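Long-range contact in possible thiamine biosynthesis enzyme (Candida albicans, PDB 2X7Q), which is of unknown function but has the periplasmic binding protein fold and may bind a small solute, possibly one linked to thiamine biosynthesis: residues T28-H42 and N221-Y233. The protein carries 1 engineered substitution. Sequence-based numbering, arbitrary orientation.
Sequences TPLFFAQQQGYYKAH and NFIDAVNQGIQYY
Helix 28-35 crosses 221-233 at 102°, nearly perpendicular, with axes 7.6 Å apart at their closest, and A33 faces G229 across the crossing, their CA atoms only 4.2 Å apart. A glycine here lets two helices meet almost backbone to backbone: G229 CA rests 3.7 Å from P29 O and 4.0 Å from A33 CB. Beyond the Schellman turn at G37, the chain bends back over 221-233, and Y38 enters as a knob among A225, Q228, G229 and Y232. Its ring is sandwiched, Q36 CB over one face and Q228 CB centred over the other, while Y38 OH reaches a water 3.0 Å away. Y232, its CG anti to the backbone N (chi1 -173°), presents one side of its ring to both Q36 and F32. The Q36 amide stacks there with planes 15° apart, and Q36 CG makes a CH-pi contact 3.8 Å from the ring centroid, over the CD2/CE2 half. F32 approaches obliquely at CD1 and CE1, its CD2 lying 3.4 Å from Y232 CE1. At the far end H42 is steered by a nearly straight bond from ND1 to Y38 O (3.0 Å), which lies in the imidazole plane; N221 O and A225 N lie over one face of that ring. Y39 OH bonds L30 O, and its ring meets that of F222 rim to rim. No direct hydrogen bond joins the two segments, so apolar and aromatic packing carries the contact. Helix 237-247 packs on T28, F32 and Y233, with E239 bonded to Y232 OH, and the crossed helices lie against the five-stranded sheet of one lobe of the periplasmic binding protein fold, touching its outermost strands, 88-95 through Y94 and 46-50 through I46.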
ATOM      1  N   THR A  28       2.347 -10.559  -5.756  1.00 10.10           N
ATOM      2  CA  THR A  28       2.835 -11.867  -6.183  1.00 11.20           C
ATOM      3  C   THR A  28       2.166 -13.041  -5.457  1.00 11.64           C
ATOM      4  O   THR A  28       1.665 -13.957  -6.106  1.00 11.24           O
ATOM      5  CB  THR A  28       4.372 -11.968  -6.058  1.00 11.03           C
ATOM      6  OG1 THR A  28       4.991 -11.108  -7.021  1.00 12.61           O
ATOM      7  CG2 THR A  28       4.834 -13.390  -6.300  1.00 13.81           C
ATOM      8  N   PRO A  29       2.160 -13.019  -4.114  1.00  9.92           N
ATOM      9  CA  PRO A  29       1.544 -14.115  -3.356  1.00 10.01           C
ATOM     10  C   PRO A  29       0.088 -14.350  -3.750  1.00 11.12           C
ATOM     11  O   PRO A  29      -0.362 -15.496  -3.772  1.00 11.87           O
ATOM     12  CB  PRO A  29       1.626 -13.625  -1.908  1.00  9.92           C
ATOM     13  CG  PRO A  29       2.791 -12.703  -1.892  1.00 10.95           C
ATOM     14  CD  PRO A  29       2.767 -12.013  -3.225  1.00  9.63           C
ATOM     15  N   LEU A  30      -0.638 -13.278  -4.052  1.00 10.47           N
ATOM     16  CA  LEU A  30      -2.028 -13.395  -4.476  1.00 11.39           C
ATOM     17  C   LEU A  30      -2.138 -14.213  -5.755  1.00 12.47           C
ATOM     18  O   LEU A  30      -3.038 -15.038  -5.899  1.00 11.40           O
ATOM     19  CB  LEU A  30      -2.643 -12.011  -4.687  1.00 11.21           C
ATOM     20  CG  LEU A  30      -2.730 -11.093  -3.467  1.00 10.76           C
ATOM     21  CD1 LEU A  30      -3.318  -9.744  -3.851  1.00 11.47           C
ATOM     22  CD2 LEU A  30      -3.553 -11.744  -2.374  1.00 11.75           C
ATOM     23  N   PHE A  31      -1.211 -13.986  -6.680  1.00 12.06           N
ATOM     24  CA  PHE A  31      -1.213 -14.691  -7.957  1.00 13.35           C
ATOM     25  C   PHE A  31      -0.992 -16.192  -7.791  1.00 13.75           C
ATOM     26  O   PHE A  31      -1.753 -17.000  -8.322  1.00 14.08           O
ATOM     27  CB  PHE A  31      -0.155 -14.105  -8.893  1.00 13.25           C
ATOM     28  CG  PHE A  31       0.184 -14.995 -10.055  1.00 14.61           C
ATOM     29  CD1 PHE A  31      -0.669 -15.095 -11.143  1.00 17.10           C
ATOM     30  CD2 PHE A  31       1.358 -15.731 -10.058  1.00 14.77           C
ATOM     31  CE1 PHE A  31      -0.358 -15.917 -12.209  1.00 16.19           C
ATOM     32  CE2 PHE A  31       1.675 -16.553 -11.122  1.00 15.78           C
ATOM     33  CZ  PHE A  31       0.815 -16.646 -12.200  1.00 16.66           C
ATOM     34  N   PHE A  32       0.056 -16.557  -7.059  1.00 12.64           N
ATOM     35  CA  PHE A  32       0.401 -17.962  -6.861  1.00 13.61           C
ATOM     36  C   PHE A  32      -0.703 -18.729  -6.136  1.00 13.43           C
ATOM     37  O   PHE A  32      -0.886 -19.923  -6.362  1.00 13.55           O
ATOM     38  CB  PHE A  32       1.733 -18.097  -6.115  1.00 13.65           C
ATOM     39  CG  PHE A  32       2.941 -17.808  -6.967  1.00 14.27           C
ATOM     40  CD1 PHE A  32       3.689 -16.657  -6.775  1.00 14.61           C
ATOM     41  CD2 PHE A  32       3.324 -18.689  -7.968  1.00 15.04           C
ATOM     42  CE1 PHE A  32       4.799 -16.395  -7.560  1.00 15.49           C
ATOM     43  CE2 PHE A  32       4.431 -18.429  -8.757  1.00 16.62           C
ATOM     44  CZ  PHE A  32       5.168 -17.280  -8.552  1.00 15.75           C
ATOM     45  N   ALA A  33      -1.432 -18.041  -5.263  1.00 13.45           N
ATOM     46  CA  ALA A  33      -2.569 -18.645  -4.579  1.00 13.33           C
ATOM     47  C   ALA A  33      -3.618 -19.097  -5.591  1.00 14.17           C
ATOM     48  O   ALA A  33      -4.280 -20.117  -5.401  1.00 15.09           O
ATOM     49  CB  ALA A  33      -3.172 -17.669  -3.584  1.00 12.68           C
ATOM     50  N   GLN A  34      -3.763 -18.328  -6.666  1.00 13.84           N
ATOM     51  CA  GLN A  34      -4.700 -18.657  -7.733  1.00 14.42           C
ATOM     52  C   GLN A  34      -4.109 -19.713  -8.663  1.00 15.06           C
ATOM     53  O   GLN A  34      -4.801 -20.637  -9.088  1.00 14.77           O
ATOM     54  CB  GLN A  34      -5.067 -17.400  -8.528  1.00 15.03           C
ATOM     55  CG  GLN A  34      -6.046 -17.640  -9.670  1.00 16.73           C
ATOM     56  CD  GLN A  34      -6.334 -16.380 -10.468  1.00 20.97           C
ATOM     57  OE1 GLN A  34      -7.379 -15.751 -10.301  1.00 22.29           O
ATOM     58  NE2 GLN A  34      -5.408 -16.008 -11.341  1.00 21.63           N
ATOM     59  N   GLN A  35      -2.823 -19.567  -8.973  1.00 14.69           N
ATOM     60  CA  GLN A  35      -2.121 -20.514  -9.833  1.00 14.97           C
ATOM     61  C   GLN A  35      -2.161 -21.925  -9.256  1.00 14.87           C
ATOM     62  O   GLN A  35      -2.387 -22.894  -9.979  1.00 16.05           O
ATOM     63  CB  GLN A  35      -0.667 -20.079 -10.034  1.00 14.35           C
ATOM     64  CG  GLN A  35       0.136 -20.992 -10.951  1.00 14.99           C
ATOM     65  CD  GLN A  35       1.621 -20.675 -10.939  1.00 15.79           C
ATOM     66  OE1 GLN A  35       2.154 -20.106 -11.893  1.00 16.48           O
ATOM     67  NE2 GLN A  35       2.295 -21.039  -9.855  1.00 14.17           N
ATOM     68  N   GLN A  36      -1.941 -22.031  -7.949  1.00 14.64           N
ATOM     69  CA  GLN A  36      -1.917 -23.324  -7.277  1.00 14.60           C
ATOM     70  C   GLN A  36      -3.315 -23.756  -6.845  1.00 15.26           C
ATOM     71  O   GLN A  36      -3.487 -24.806  -6.227  1.00 15.35           O
ATOM     72  CB  GLN A  36      -0.972 -23.287  -6.074  1.00 14.99           C
ATOM     73  CG  GLN A  36       0.461 -22.922  -6.429  1.00 15.02           C
ATOM     74  CD  GLN A  36       1.093 -23.911  -7.389  1.00 15.01           C
ATOM     75  OE1 GLN A  36       1.733 -23.521  -8.365  1.00 15.50           O
ATOM     76  NE2 GLN A  36       0.915 -25.197  -7.117  1.00 16.34           N
ATOM     77  N   GLY A  37      -4.309 -22.937  -7.175  1.00 14.14           N
ATOM     78  CA  GLY A  37      -5.697 -23.261  -6.895  1.00 14.95           C
ATOM     79  C   GLY A  37      -6.038 -23.318  -5.419  1.00 15.66           C
ATOM     80  O   GLY A  37      -6.910 -24.086  -5.010  1.00 15.64           O
ATOM     81  N   TYR A  38      -5.359 -22.506  -4.617  1.00 14.03           N
ATOM     82  CA  TYR A  38      -5.622 -22.463  -3.184  1.00 14.50           C
ATOM     83  C   TYR A  38      -7.006 -21.891  -2.884  1.00 14.58           C
ATOM     84  O   TYR A  38      -7.660 -22.302  -1.926  1.00 14.80           O
ATOM     85  CB  TYR A  38      -4.550 -21.651  -2.454  1.00 14.66           C
ATOM     86  CG  TYR A  38      -3.177 -22.279  -2.473  1.00 15.38           C
ATOM     87  CD1 TYR A  38      -2.990 -23.598  -2.088  1.00 15.96           C
ATOM     88  CD2 TYR A  38      -2.062 -21.544  -2.856  1.00 14.69           C
ATOM     89  CE1 TYR A  38      -1.735 -24.175  -2.101  1.00 17.27           C
ATOM     90  CE2 TYR A  38      -0.802 -22.109  -2.869  1.00 15.02           C
ATOM     91  CZ  TYR A  38      -0.644 -23.426  -2.491  1.00 16.15           C
ATOM     92  OH  TYR A  38       0.609 -23.998  -2.500  1.00 17.43           O
ATOM     93  N   TYR A  39      -7.447 -20.940  -3.700  1.00 12.60           N
ATOM     94  CA  TYR A  39      -8.754 -20.320  -3.505  1.00 14.90           C
ATOM     95  C   TYR A  39      -9.880 -21.339  -3.663  1.00 16.01           C
ATOM     96  O   TYR A  39     -10.751 -21.449  -2.801  1.00 15.53           O
ATOM     97  CB  TYR A  39      -8.952 -19.154  -4.476  1.00 13.70           C
ATOM     98  CG  TYR A  39      -7.934 -18.046  -4.317  1.00 14.09           C
ATOM     99  CD1 TYR A  39      -7.083 -17.706  -5.359  1.00 14.10           C
ATOM    100  CD2 TYR A  39      -7.820 -17.347  -3.124  1.00 12.81           C
ATOM    101  CE1 TYR A  39      -6.151 -16.696  -5.223  1.00 12.32           C
ATOM    102  CE2 TYR A  39      -6.890 -16.336  -2.974  1.00 12.88           C
ATOM    103  CZ  TYR A  39      -6.058 -16.014  -4.029  1.00 12.47           C
ATOM    104  OH  TYR A  39      -5.131 -15.009  -3.882  1.00 11.92           O
ATOM    105  N   LYS A  40      -9.860 -22.081  -4.766  1.00 15.04           N
ATOM    106  CA  LYS A  40     -10.867 -23.108  -5.013  1.00 17.25           C
ATOM    107  C   LYS A  40     -10.817 -24.208  -3.956  1.00 17.15           C
ATOM    108  O   LYS A  40     -11.845 -24.767  -3.582  1.00 17.59           O
ATOM    109  CB  LYS A  40     -10.694 -23.702  -6.414  1.00 17.77           C
ATOM    110  CG  LYS A  40     -11.337 -22.879  -7.512  1.00 19.59           C
ATOM    111  CD  LYS A  40     -10.367 -22.590  -8.645  0.48 18.83           C
ATOM    112  CE  LYS A  40     -11.052 -21.796  -9.753  0.69 19.97           C
ATOM    113  NZ  LYS A  40     -10.099 -21.408 -10.829  0.77 20.69           N
ATOM    114  N   ALA A  41      -9.616 -24.501  -3.469  1.00 17.13           N
ATOM    115  CA  ALA A  41      -9.428 -25.518  -2.442  1.00 16.93           C
ATOM    116  C   ALA A  41     -10.172 -25.147  -1.164  1.00 17.97           C
ATOM    117  O   ALA A  41     -10.573 -26.017  -0.394  1.00 18.49           O
ATOM    118  CB  ALA A  41      -7.950 -25.717  -2.160  1.00 16.45           C
ATOM    119  N   HIS A  42     -10.348 -23.847  -0.945  1.00 17.06           N
ATOM    120  CA  HIS A  42     -11.060 -23.352   0.227  1.00 17.66           C
ATOM    121  C   HIS A  42     -12.526 -23.076  -0.092  1.00 18.36           C
ATOM    122  O   HIS A  42     -13.202 -22.352   0.638  1.00 19.03           O
ATOM    123  CB  HIS A  42     -10.390 -22.088   0.769  1.00 15.71           C
ATOM    124  CG  HIS A  42      -9.158 -22.354   1.579  1.00 15.78           C
ATOM    125  ND1 HIS A  42      -7.917 -22.536   1.008  1.00 16.37           N
ATOM    126  CD2 HIS A  42      -8.978 -22.462   2.916  1.00 16.40           C
ATOM    127  CE1 HIS A  42      -7.025 -22.748   1.961  1.00 16.41           C
ATOM    128  NE2 HIS A  42      -7.643 -22.708   3.126  1.00 16.50           N
ATOM    129  N   ASN A 221     -11.542 -17.684   4.994  1.00 13.84           N
ATOM    130  CA  ASN A 221     -10.966 -18.648   4.062  1.00 13.66           C
ATOM    131  C   ASN A 221     -10.045 -17.980   3.041  1.00 13.48           C
ATOM    132  O   ASN A 221      -9.026 -18.545   2.645  1.00 12.79           O
ATOM    133  CB  ASN A 221     -12.070 -19.433   3.346  1.00 14.36           C
ATOM    134  CG  ASN A 221     -12.695 -20.493   4.227  1.00 15.04           C
ATOM    135  OD1 ASN A 221     -12.122 -21.562   4.435  1.00 16.23           O
ATOM    136  ND2 ASN A 221     -13.872 -20.196   4.760  1.00 16.61           N
ATOM    137  N   PHE A 222     -10.417 -16.779   2.609  1.00 12.20           N
ATOM    138  CA  PHE A 222      -9.588 -16.015   1.685  1.00 12.27           C
ATOM    139  C   PHE A 222      -8.236 -15.707   2.315  1.00 11.86           C
ATOM    140  O   PHE A 222      -7.195 -15.875   1.683  1.00 10.67           O
ATOM    141  CB  PHE A 222     -10.286 -14.715   1.277  1.00 12.13           C
ATOM    142  CG  PHE A 222      -9.405 -13.769   0.511  1.00 11.21           C
ATOM    143  CD1 PHE A 222      -9.153 -13.971  -0.838  1.00 11.53           C
ATOM    144  CD2 PHE A 222      -8.832 -12.675   1.137  1.00 11.21           C
ATOM    145  CE1 PHE A 222      -8.341 -13.099  -1.544  1.00 11.51           C
ATOM    146  CE2 PHE A 222      -8.021 -11.801   0.436  1.00 11.11           C
ATOM    147  CZ  PHE A 222      -7.775 -12.014  -0.905  1.00 11.80           C
ATOM    148  N   ILE A 223      -8.258 -15.254   3.565  1.00 11.70           N
ATOM    149  CA  ILE A 223      -7.031 -14.949   4.290  1.00 12.00           C
ATOM    150  C   ILE A 223      -6.168 -16.197   4.444  1.00 12.12           C
ATOM    151  O   ILE A 223      -4.949 -16.141   4.280  1.00 11.44           O
ATOM    152  CB  ILE A 223      -7.329 -14.354   5.679  1.00 12.49           C
ATOM    153  CG1 ILE A 223      -8.083 -13.028   5.540  1.00 13.34           C
ATOM    154  CG2 ILE A 223      -6.043 -14.152   6.459  1.00 12.48           C
ATOM    155  CD1 ILE A 223      -8.391 -12.357   6.861  1.00 12.66           C
ATOM    156  N   ASP A 224      -6.805 -17.321   4.756  1.00 12.08           N
ATOM    157  CA  ASP A 224      -6.097 -18.590   4.878  1.00 13.17           C
ATOM    158  C   ASP A 224      -5.463 -18.985   3.546  1.00 13.04           C
ATOM    159  O   ASP A 224      -4.356 -19.514   3.509  1.00 13.27           O
ATOM    160  CB  ASP A 224      -7.038 -19.693   5.366  1.00 13.82           C
ATOM    161  CG  ASP A 224      -7.462 -19.501   6.807  1.00 16.27           C
ATOM    162  OD1 ASP A 224      -6.832 -18.686   7.509  1.00 17.47           O
ATOM    163  OD2 ASP A 224      -8.417 -20.174   7.246  1.00 16.94           O
ATOM    164  N   ALA A 225      -6.169 -18.718   2.452  1.00 11.01           N
ATOM    165  CA  ALA A 225      -5.657 -19.015   1.119  1.00 11.68           C
ATOM    166  C   ALA A 225      -4.453 -18.131   0.812  1.00 11.70           C
ATOM    167  O   ALA A 225      -3.479 -18.579   0.210  1.00 10.65           O
ATOM    168  CB  ALA A 225      -6.744 -18.817   0.076  1.00 11.99           C
ATOM    169  N   VAL A 226      -4.531 -16.869   1.225  1.00 11.23           N
ATOM    170  CA  VAL A 226      -3.423 -15.936   1.062  1.00 10.94           C
ATOM    171  C   VAL A 226      -2.214 -16.395   1.871  1.00 10.11           C
ATOM    172  O   VAL A 226      -1.076 -16.245   1.436  1.00 10.86           O
ATOM    173  CB  VAL A 226      -3.820 -14.508   1.488  1.00 10.80           C
ATOM    174  CG1 VAL A 226      -2.612 -13.588   1.465  1.00  9.25           C
ATOM    175  CG2 VAL A 226      -4.925 -13.973   0.589  1.00 10.65           C
ATOM    176  N   ASN A 227      -2.471 -16.968   3.043  1.00 10.89           N
ATOM    177  CA  ASN A 227      -1.403 -17.490   3.888  1.00 11.33           C
ATOM    178  C   ASN A 227      -0.614 -18.578   3.171  1.00 12.01           C
ATOM    179  O   ASN A 227       0.609 -18.639   3.270  1.00 11.85           O
ATOM    180  CB  ASN A 227      -1.974 -18.038   5.200  1.00 12.36           C
ATOM    181  CG  ASN A 227      -0.893 -18.482   6.168  1.00 12.85           C
ATOM    182  OD1 ASN A 227      -0.094 -19.370   5.866  1.00 14.71           O
ATOM    183  ND2 ASN A 227      -0.862 -17.861   7.339  1.00 11.48           N
ATOM    184  N   GLN A 228      -1.326 -19.440   2.452  1.00 12.12           N
ATOM    185  CA  GLN A 228      -0.693 -20.498   1.674  1.00 12.76           C
ATOM    186  C   GLN A 228       0.013 -19.911   0.457  1.00 11.96           C
ATOM    187  O   GLN A 228       1.071 -20.390   0.053  1.00 11.21           O
ATOM    188  CB  GLN A 228      -1.727 -21.539   1.237  1.00 14.28           C
ATOM    189  CG  GLN A 228      -2.237 -22.425   2.363  1.00 17.05           C
ATOM    190  CD  GLN A 228      -3.169 -23.515   1.875  1.00 18.68           C
ATOM    191  OE1 GLN A 228      -4.004 -23.285   1.002  1.00 18.05           O
ATOM    192  NE2 GLN A 228      -3.032 -24.709   2.440  1.00 22.28           N
ATOM    193  N   GLY A 229      -0.581 -18.873  -0.125  1.00 11.84           N
ATOM    194  CA  GLY A 229       0.013 -18.194  -1.262  1.00 11.00           C
ATOM    195  C   GLY A 229       1.325 -17.536  -0.883  1.00 11.55           C
ATOM    196  O   GLY A 229       2.258 -17.479  -1.684  1.00 11.77           O
ATOM    197  N   ILE A 230       1.392 -17.042   0.348  1.00 10.55           N
ATOM    198  CA  ILE A 230       2.606 -16.433   0.872  1.00 10.87           C
ATOM    199  C   ILE A 230       3.688 -17.486   1.101  1.00 10.86           C
ATOM    200  O   ILE A 230       4.855 -17.265   0.780  1.00 10.94           O
ATOM    201  CB  ILE A 230       2.335 -15.687   2.193  1.00 10.54           C
ATOM    202  CG1 ILE A 230       1.472 -14.449   1.942  1.00 10.00           C
ATOM    203  CG2 ILE A 230       3.641 -15.298   2.861  1.00 10.15           C
ATOM    204  CD1 ILE A 230       1.165 -13.653   3.191  1.00  9.14           C
ATOM    205  N   GLN A 231       3.296 -18.626   1.658  1.00 11.68           N
ATOM    206  CA  GLN A 231       4.238 -19.709   1.910  1.00 12.08           C
ATOM    207  C   GLN A 231       4.829 -20.229   0.603  1.00 12.44           C
ATOM    208  O   GLN A 231       6.030 -20.473   0.513  1.00 13.03           O
ATOM    209  CB  GLN A 231       3.568 -20.848   2.684  1.00 14.08           C
ATOM    210  CG  GLN A 231       4.497 -22.015   2.996  1.00 17.11           C
ATOM    211  CD  GLN A 231       3.810 -23.129   3.759  1.00 18.93           C
ATOM    212  OE1 GLN A 231       2.621 -23.051   4.061  1.00 19.30           O
ATOM    213  NE2 GLN A 231       4.562 -24.176   4.077  1.00 20.38           N
ATOM    214  N   TYR A 232       3.983 -20.397  -0.409  1.00 12.05           N
ATOM    215  CA  TYR A 232       4.445 -20.845  -1.715  1.00 13.22           C
ATOM    216  C   TYR A 232       5.478 -19.871  -2.267  1.00 12.40           C
ATOM    217  O   TYR A 232       6.546 -20.278  -2.716  1.00 12.17           O
ATOM    218  CB  TYR A 232       3.275 -20.984  -2.691  1.00 12.10           C
ATOM    219  CG  TYR A 232       3.664 -21.607  -4.017  1.00 13.59           C
ATOM    220  CD1 TYR A 232       4.165 -20.830  -5.054  1.00 14.12           C
ATOM    221  CD2 TYR A 232       3.538 -22.974  -4.225  1.00 15.01           C
ATOM    222  CE1 TYR A 232       4.526 -21.401  -6.265  1.00 15.01           C
ATOM    223  CE2 TYR A 232       3.894 -23.554  -5.430  1.00 15.53           C
ATOM    224  CZ  TYR A 232       4.387 -22.763  -6.443  1.00 16.06           C
ATOM    225  OH  TYR A 232       4.744 -23.335  -7.640  1.00 18.60           O
ATOM    226  N   TYR A 233       5.152 -18.584  -2.228  1.00 11.42           N
ATOM    227  CA  TYR A 233       6.074 -17.546  -2.668  1.00 11.13           C
ATOM    228  C   TYR A 233       7.416 -17.684  -1.962  1.00 11.30           C
ATOM    229  O   TYR A 233       8.465 -17.676  -2.601  1.00 11.21           O
ATOM    230  CB  TYR A 233       5.481 -16.160  -2.402  1.00 10.99           C
ATOM    231  CG  TYR A 233       6.498 -15.042  -2.471  1.00 10.94           C
ATOM    232  CD1 TYR A 233       6.808 -14.431  -3.680  1.00 11.17           C
ATOM    233  CD2 TYR A 233       7.154 -14.602  -1.328  1.00 11.51           C
ATOM    234  CE1 TYR A 233       7.742 -13.413  -3.746  1.00 11.83           C
ATOM    235  CE2 TYR A 233       8.089 -13.587  -1.383  1.00 11.61           C
ATOM    236  CZ  TYR A 233       8.377 -12.996  -2.594  1.00 11.81           C
ATOM    237  OH  TYR A 233       9.304 -11.986  -2.656  1.00 13.20           O
TER
HETATM  238  O   HOH W   1       2.104 -23.596   0.124  1.00 16.84           O